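PDB 6UYH: prolyl-tRNA synthetase from Naegleria fowleri, which probably attaches proline to its cognate tRNA in an ATP-dependent reaction, as a class II aminoacyl-tRNA synthetase, and is held here with halofuginone and AMPPNP. Local coordinates for residues R358-P363 with Q370-R375; E452-E457 with T470-S475. One frame throughout, in Å; residues are numbered along the deposited sequence.

Contact 1. Residues R358-P363 with Q370-R375. With EDO (1,2-ethanediol), chain B.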
loop_
_atom_site.group_PDB
_atom_site.type_symbol
_atom_site.label_atom_id
_atom_site.label_comp_id
_atom_site.label_asym_id
_atom_site.label_seq_id
_atom_site.Cartn_x
_atom_site.Cartn_y
_atom_site.Cartn_z
ATOM N N ARG A 358 -16.298 -21.202 15.570
ATOM C CA ARG A 358 -15.685 -22.522 15.560
ATOM C C ARG A 358 -16.748 -23.575 15.279
ATOM O O ARG A 358 -17.847 -23.527 15.842
ATOM C CB ARG A 358 -14.996 -22.811 16.898
ATOM C CG ARG A 358 -14.486 -24.228 17.070
ATOM C CD ARG A 358 -13.702 -24.370 18.370
ATOM N NE ARG A 358 -14.550 -24.538 19.551
ATOM C CZ ARG A 358 -14.489 -23.782 20.644
ATOM N NH1 ARG A 358 -13.617 -22.788 20.729
ATOM N NH2 ARG A 358 -15.304 -24.030 21.664
ATOM N N ILE A 359 -16.425 -24.513 14.393
ATOM C CA ILE A 359 -17.263 -25.678 14.125
ATOM C C ILE A 359 -16.537 -26.891 14.684
ATOM O O ILE A 359 -15.389 -27.160 14.310
ATOM C CB ILE A 359 -17.558 -25.841 12.625
ATOM C CG1 ILE A 359 -18.391 -24.656 12.128
ATOM C CG2 ILE A 359 -18.265 -27.180 12.344
ATOM C CD1 ILE A 359 -18.748 -24.705 10.663
ATOM N N GLU A 360 -17.192 -27.602 15.604
ATOM C CA GLU A 360 -16.671 -28.837 16.180
ATOM C C GLU A 360 -17.448 -30.001 15.580
ATOM O O GLU A 360 -18.678 -30.044 15.687
ATOM C CB GLU A 360 -16.804 -28.840 17.705
ATOM C CG GLU A 360 -16.196 -27.636 18.413
ATOM C CD GLU A 360 -16.597 -27.568 19.879
ATOM O OE1 GLU A 360 -17.231 -28.529 20.370
ATOM O OE2 GLU A 360 -16.285 -26.555 20.541
ATOM N N VAL A 361 -16.738 -30.931 14.948
ATOM C CA VAL A 361 -17.348 -32.092 14.305
ATOM C C VAL A 361 -16.954 -33.324 15.107
ATOM O O VAL A 361 -15.806 -33.782 15.033
ATOM C CB VAL A 361 -16.918 -32.228 12.840
ATOM C CG1 VAL A 361 -17.715 -33.335 12.166
ATOM C CG2 VAL A 361 -17.095 -30.906 12.109
ATOM N N GLY A 362 -17.903 -33.867 15.866
ATOM C CA GLY A 362 -17.647 -35.021 16.695
ATOM C C GLY A 362 -18.436 -36.241 16.262
ATOM O O GLY A 362 -19.440 -36.140 15.547
ATOM N N PRO A 363 -17.989 -37.426 16.690
ATOM C CA PRO A 363 -18.704 -38.655 16.302
ATOM C C PRO A 363 -20.134 -38.689 16.804
ATOM O O PRO A 363 -21.050 -39.021 16.041
ATOM C CB PRO A 363 -17.852 -39.769 16.929
ATOM C CG PRO A 363 -16.535 -39.138 17.241
ATOM C CD PRO A 363 -16.830 -37.707 17.550
ATOM N N GLN A 370 -25.659 -33.647 12.698
ATOM C CA GLN A 370 -25.543 -32.262 13.141
ATOM C C GLN A 370 -24.090 -31.936 13.459
ATOM O O GLN A 370 -23.227 -32.816 13.532
ATOM C CB GLN A 370 -26.417 -31.998 14.369
ATOM C CG GLN A 370 -25.869 -32.626 15.640
ATOM C CD GLN A 370 -26.851 -32.583 16.788
ATOM O OE1 GLN A 370 -28.050 -32.382 16.588
ATOM N NE2 GLN A 370 -26.348 -32.768 18.002
ATOM N N ILE A 371 -23.834 -30.644 13.662
ATOM C CA ILE A 371 -22.525 -30.143 14.049
ATOM C C ILE A 371 -22.701 -29.179 15.212
ATOM O O ILE A 371 -23.799 -28.692 15.489
ATOM C CB ILE A 371 -21.793 -29.444 12.884
ATOM C CG1 ILE A 371 -22.685 -28.368 12.267
ATOM C CG2 ILE A 371 -21.365 -30.459 11.842
ATOM C CD1 ILE A 371 -21.979 -27.491 11.259
ATOM N N MET A 372 -21.593 -28.898 15.889
ATOM C CA MET A 372 -21.574 -28.013 17.046
ATOM C C MET A 372 -20.895 -26.707 16.662
ATOM O O MET A 372 -19.820 -26.718 16.054
ATOM C CB MET A 372 -20.844 -28.671 18.221
ATOM C CG MET A 372 -20.664 -27.769 19.432
ATOM S SD MET A 372 -22.186 -27.526 20.363
ATOM C CE MET A 372 -22.507 -29.197 20.924
ATOM N N LEU A 373 -21.529 -25.589 17.000
ATOM C CA LEU A 373 -21.006 -24.261 16.715
ATOM C C LEU A 373 -20.732 -23.539 18.027
ATOM O O LEU A 373 -21.468 -23.711 19.003
ATOM C CB LEU A 373 -21.987 -23.443 15.856
ATOM C CG LEU A 373 -21.912 -23.576 14.329
ATOM C CD1 LEU A 373 -22.084 -25.017 13.892
ATOM C CD2 LEU A 373 -22.952 -22.705 13.654
ATOM N N CYS A 374 -19.663 -22.744 18.054
ATOM C CA CYS A 374 -19.339 -21.927 19.220
ATOM C C CYS A 374 -18.915 -20.551 18.736
ATOM O O CYS A 374 -17.982 -20.440 17.933
ATOM C CB CYS A 374 -18.231 -22.563 20.064
ATOM S SG CYS A 374 -17.825 -21.628 21.569
ATOM N N ARG A 375 -19.598 -19.511 19.210
ATOM C CA ARG A 375 -19.322 -18.143 18.786
ATOM C C ARG A 375 -18.408 -17.459 19.797
ATOM O O ARG A 375 -18.646 -17.525 21.008
ATOM C CB ARG A 375 -20.616 -17.350 18.586
ATOM C CG ARG A 375 -21.588 -17.362 19.754
ATOM C CD ARG A 375 -22.899 -16.704 19.348
ATOM N NE ARG A 375 -22.766 -15.253 19.239
ATOM C CZ ARG A 375 -23.768 -14.433 18.936
ATOM N NH1 ARG A 375 -24.976 -14.924 18.691
ATOM N NH2 ARG A 375 -23.561 -13.124 18.877
HETATM C C1 EDO B . -27.246 -18.878 17.155
HETATM O O1 EDO B . -28.616 -18.828 17.569
HETATM C C2 EDO B . -26.344 -18.573 18.347
HETATM O O2 EDO B . -26.664 -17.262 18.823
#
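Cys374 lies over one face of the Arg358 guanidinium, with its CB 3.6 Å from Arg358 NH2. At the edge, in the plane of the group, lies Glu360 CG. At the edge of the Arg375 guanidinium, near its plane, a 1,2-ethanediol, probably from the crystallisation liquor, takes a hydrogen bond on O2 from Arg375 NH1 (2.9 Å). These residues belong to an antiparallel strand pair, 357-361 with 370-375, in the mixed sheet of the anticodon-binding domain. Arg358 grips Glu360 side-on, with two nitrogens on one oxygen. Arg358 NE donates to Glu360 OE2 at 2.8 Å, and the oxygen receives it on its anti lone pair, away from OE1. Arg358 NH2 meets the same oxygen nearly along its C-O bond. The bend at chi3 of Arg358 (81°) turns CZ out of the line of the otherwise extended chain. Arg358 NH1 has its own salt bridge with Glu351, and Tyr347 makes a cation-pi contact with the group. The one arginine thus faces two carboxylates, which would probably favour its charged form.

Two backbone pairs are of the hydrogen-bonded type, Arg358 with Cys374 and Glu360 with Met372. Each makes two N-H to O bonds, and Glu360 N to Met372 O is the shortest at 2.8 Å. Between them sits the non-hydrogen-bonded pair Ile359 and Leu373. Their side chains lie side by side on the sheet face opposite the Arg358-Glu360 salt bridge. Ile371 adds to the packing on Ile359: its CD1 comes to 3.9 Å from Ile359 CG2. Val361 and Ile371 also pack on Ile322 of helix 313-328. On the salt-bridge face, Met372 CG, anti to the backbone N (chi1 175°), ends 3.6 Å from Glu360 OE1.

Contact 2. Residues E452-E457 with T470-S475. With EDO (1,2-ethanediol), chain P.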
loop_
_atom_site.group_PDB
_atom_site.type_symbol
_atom_site.label_atom_id
_atom_site.label_comp_id
_atom_site.label_asym_id
_atom_site.label_seq_id
_atom_site.Cartn_x
_atom_site.Cartn_y
_atom_site.Cartn_z
ATOM N N GLU A 452 -8.198 22.501 32.779
ATOM C CA GLU A 452 -7.348 22.698 33.952
ATOM C C GLU A 452 -8.080 22.330 35.239
ATOM O O GLU A 452 -7.494 21.709 36.138
ATOM C CB GLU A 452 -6.855 24.148 34.010
ATOM N N LYS A 453 -9.362 22.704 35.347
ATOM C CA LYS A 453 -10.104 22.454 36.579
ATOM C C LYS A 453 -10.398 20.970 36.757
ATOM O O LYS A 453 -10.235 20.431 37.856
ATOM C CB LYS A 453 -11.405 23.260 36.592
ATOM C CG LYS A 453 -12.161 23.229 37.922
ATOM C CD LYS A 453 -13.421 24.087 37.827
ATOM C CE LYS A 453 -14.196 24.113 39.128
ATOM N NZ LYS A 453 -15.510 24.785 38.885
ATOM N N SER A 454 -10.835 20.294 35.692
ATOM C CA SER A 454 -11.071 18.856 35.798
ATOM C C SER A 454 -9.777 18.104 36.086
ATOM O O SER A 454 -9.789 17.130 36.845
ATOM C CB SER A 454 -11.742 18.317 34.527
ATOM O OG SER A 454 -10.905 18.436 33.390
ATOM N N LYS A 455 -8.650 18.556 35.524
ATOM C CA LYS A 455 -7.371 17.893 35.793
ATOM C C LYS A 455 -7.004 17.977 37.270
ATOM O O LYS A 455 -6.501 17.007 37.849
ATOM C CB LYS A 455 -6.266 18.508 34.935
ATOM C CG LYS A 455 -4.925 17.783 35.014
ATOM C CD LYS A 455 -3.894 18.479 34.144
ATOM C CE LYS A 455 -2.564 17.753 34.157
ATOM N NZ LYS A 455 -1.913 17.846 35.490
ATOM N N LEU A 456 -7.249 19.129 37.896
ATOM C CA LEU A 456 -6.943 19.286 39.315
ATOM C C LEU A 456 -7.825 18.407 40.196
ATOM O O LEU A 456 -7.374 17.938 41.246
ATOM C CB LEU A 456 -7.092 20.750 39.720
ATOM C CG LEU A 456 -5.930 21.664 39.332
ATOM C CD1 LEU A 456 -6.425 23.087 39.105
ATOM C CD2 LEU A 456 -4.848 21.638 40.404
ATOM N N GLU A 457 -9.068 18.167 39.793
ATOM C CA GLU A 457 -10.013 17.405 40.595
ATOM C C GLU A 457 -10.127 15.953 40.148
ATOM O O GLU A 457 -10.970 15.219 40.670
ATOM C CB GLU A 457 -11.385 18.084 40.560
ATOM C CG GLU A 457 -11.332 19.558 40.955
ATOM C CD GLU A 457 -12.699 20.241 40.960
ATOM O OE1 GLU A 457 -13.719 19.569 40.686
ATOM O OE2 GLU A 457 -12.745 21.458 41.237
ATOM N N THR A 470 -3.875 11.446 30.992
ATOM C CA THR A 470 -4.276 12.394 32.018
ATOM C C THR A 470 -5.733 12.162 32.397
ATOM O O THR A 470 -6.529 11.632 31.616
ATOM C CB THR A 470 -4.083 13.846 31.554
ATOM O OG1 THR A 470 -4.432 14.732 32.621
ATOM C CG2 THR A 470 -4.969 14.149 30.365
ATOM N N GLY A 471 -6.072 12.560 33.621
ATOM C CA GLY A 471 -7.454 12.561 34.032
ATOM C C GLY A 471 -8.235 13.772 33.590
ATOM O O GLY A 471 -9.437 13.850 33.850
ATOM N N ALA A 472 -7.586 14.722 32.919
ATOM C CA ALA A 472 -8.266 15.930 32.478
ATOM C C ALA A 472 -9.314 15.608 31.422
ATOM O O ALA A 472 -9.148 14.704 30.599
ATOM C CB ALA A 472 -7.266 16.933 31.909
ATOM N N ALA A 473 -10.401 16.368 31.446
ATOM C CA ALA A 473 -11.431 16.258 30.426
ATOM C C ALA A 473 -11.101 17.213 29.293
ATOM O O ALA A 473 -10.715 18.362 29.527
ATOM C CB ALA A 473 -12.811 16.594 30.997
ATOM N N LYS A 474 -11.260 16.748 28.060
ATOM C CA LYS A 474 -11.118 17.657 26.934
ATOM C C LYS A 474 -12.361 17.574 26.064
ATOM O O LYS A 474 -13.208 16.694 26.232
ATOM C CB LYS A 474 -9.855 17.365 26.127
ATOM C CG LYS A 474 -9.864 16.068 25.393
ATOM C CD LYS A 474 -8.500 15.858 24.733
ATOM C CE LYS A 474 -8.580 15.828 23.217
ATOM N NZ LYS A 474 -7.225 16.023 22.624
ATOM N N SER A 475 -12.499 18.534 25.158
ATOM C CA SER A 475 -13.646 18.501 24.274
ATOM C C SER A 475 -13.461 17.357 23.289
ATOM O O SER A 475 -12.365 17.143 22.755
ATOM C CB SER A 475 -13.822 19.828 23.537
ATOM O OG SER A 475 -12.800 19.993 22.588
HETATM C C1 EDO P . -3.769 18.284 25.272
HETATM O O1 EDO P . -2.645 17.430 25.500
HETATM C C2 EDO P . -4.545 17.751 24.079
HETATM O O2 EDO P . -4.797 16.358 24.288
#
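An ST turn opens this contact: Thr470 OG1 accepts a hydrogen bond from Ala472 N, two residues on, at 3.2 Å. The turn lies in the C-terminal domain of the synthetase, where the chain leads into strand 474-479. Helix 444-457 runs past it and touches it through Ser454 and Lys455.

Ser454 carries the one hydrogen bond across the contact. Ala473 N gives its hydrogen to Ser454 OG at 2.9 Å, and the bond is nearly straight at 171°. The hydroxyl stands between the backbone N and the carbonyl carbon of its own residue (chi1 65°). Ser454 OG is also hydrogen-bonded to Ile450 O, one helical turn back. The hydroxyl thus ties a helix carbonyl to the backbone of the incoming segment. Ala473 CB lies 3.6 Å from Ser454 OG.

Lys455 meets the turn with its aliphatic part. Its CB touches Ala472 CB at 3.6 Å, and the CA atoms of Lys455 and Ala472 are only 4.0 Å apart. With little between the backbones, helix and turn sit close together. Further out, the Lys455 chain crosses the Thr470 side chain at about a right angle. Lys455 CG and CE each lie 3.9 Å from Thr470 OG1, and the amine leads away from the turn.

Lys474 NZ donates to O2 of a 1,2-ethanediol, probably from the crystallisation liquor, at 3.0 Å. Thr470 O accepts a hydrogen bond from Arg232, at the start of strand 232-243. On the inner side, Ser454 and Ala473 both pack on Leu430 of helix 423-431, and Phe426 also meets Ala473. Beyond the turn, the backbone of Lys474 is hydrogen-bonded to that of Gly510 in strand 505-512.

Overall arrangement
The two contacts lie in different domains, with centres about 50 Å apart and nearest atoms about 32 Å apart. They share no helix or strand. Contact 1 is buried and joins two adjacent strands of the anticodon-binding domain. Contact 2 is smaller and partly buried, and joins a helix to the turn before a strand in the C-terminal domain. Contact 1 rests on a ladder of backbone bonds, with a salt bridge on one face and apolar packing on the other. Contact 2 has a single cross-contact hydrogen bond, from a backbone amide to a serine hydroxyl, while an exposed lysine lends its aliphatic chain at the outer side.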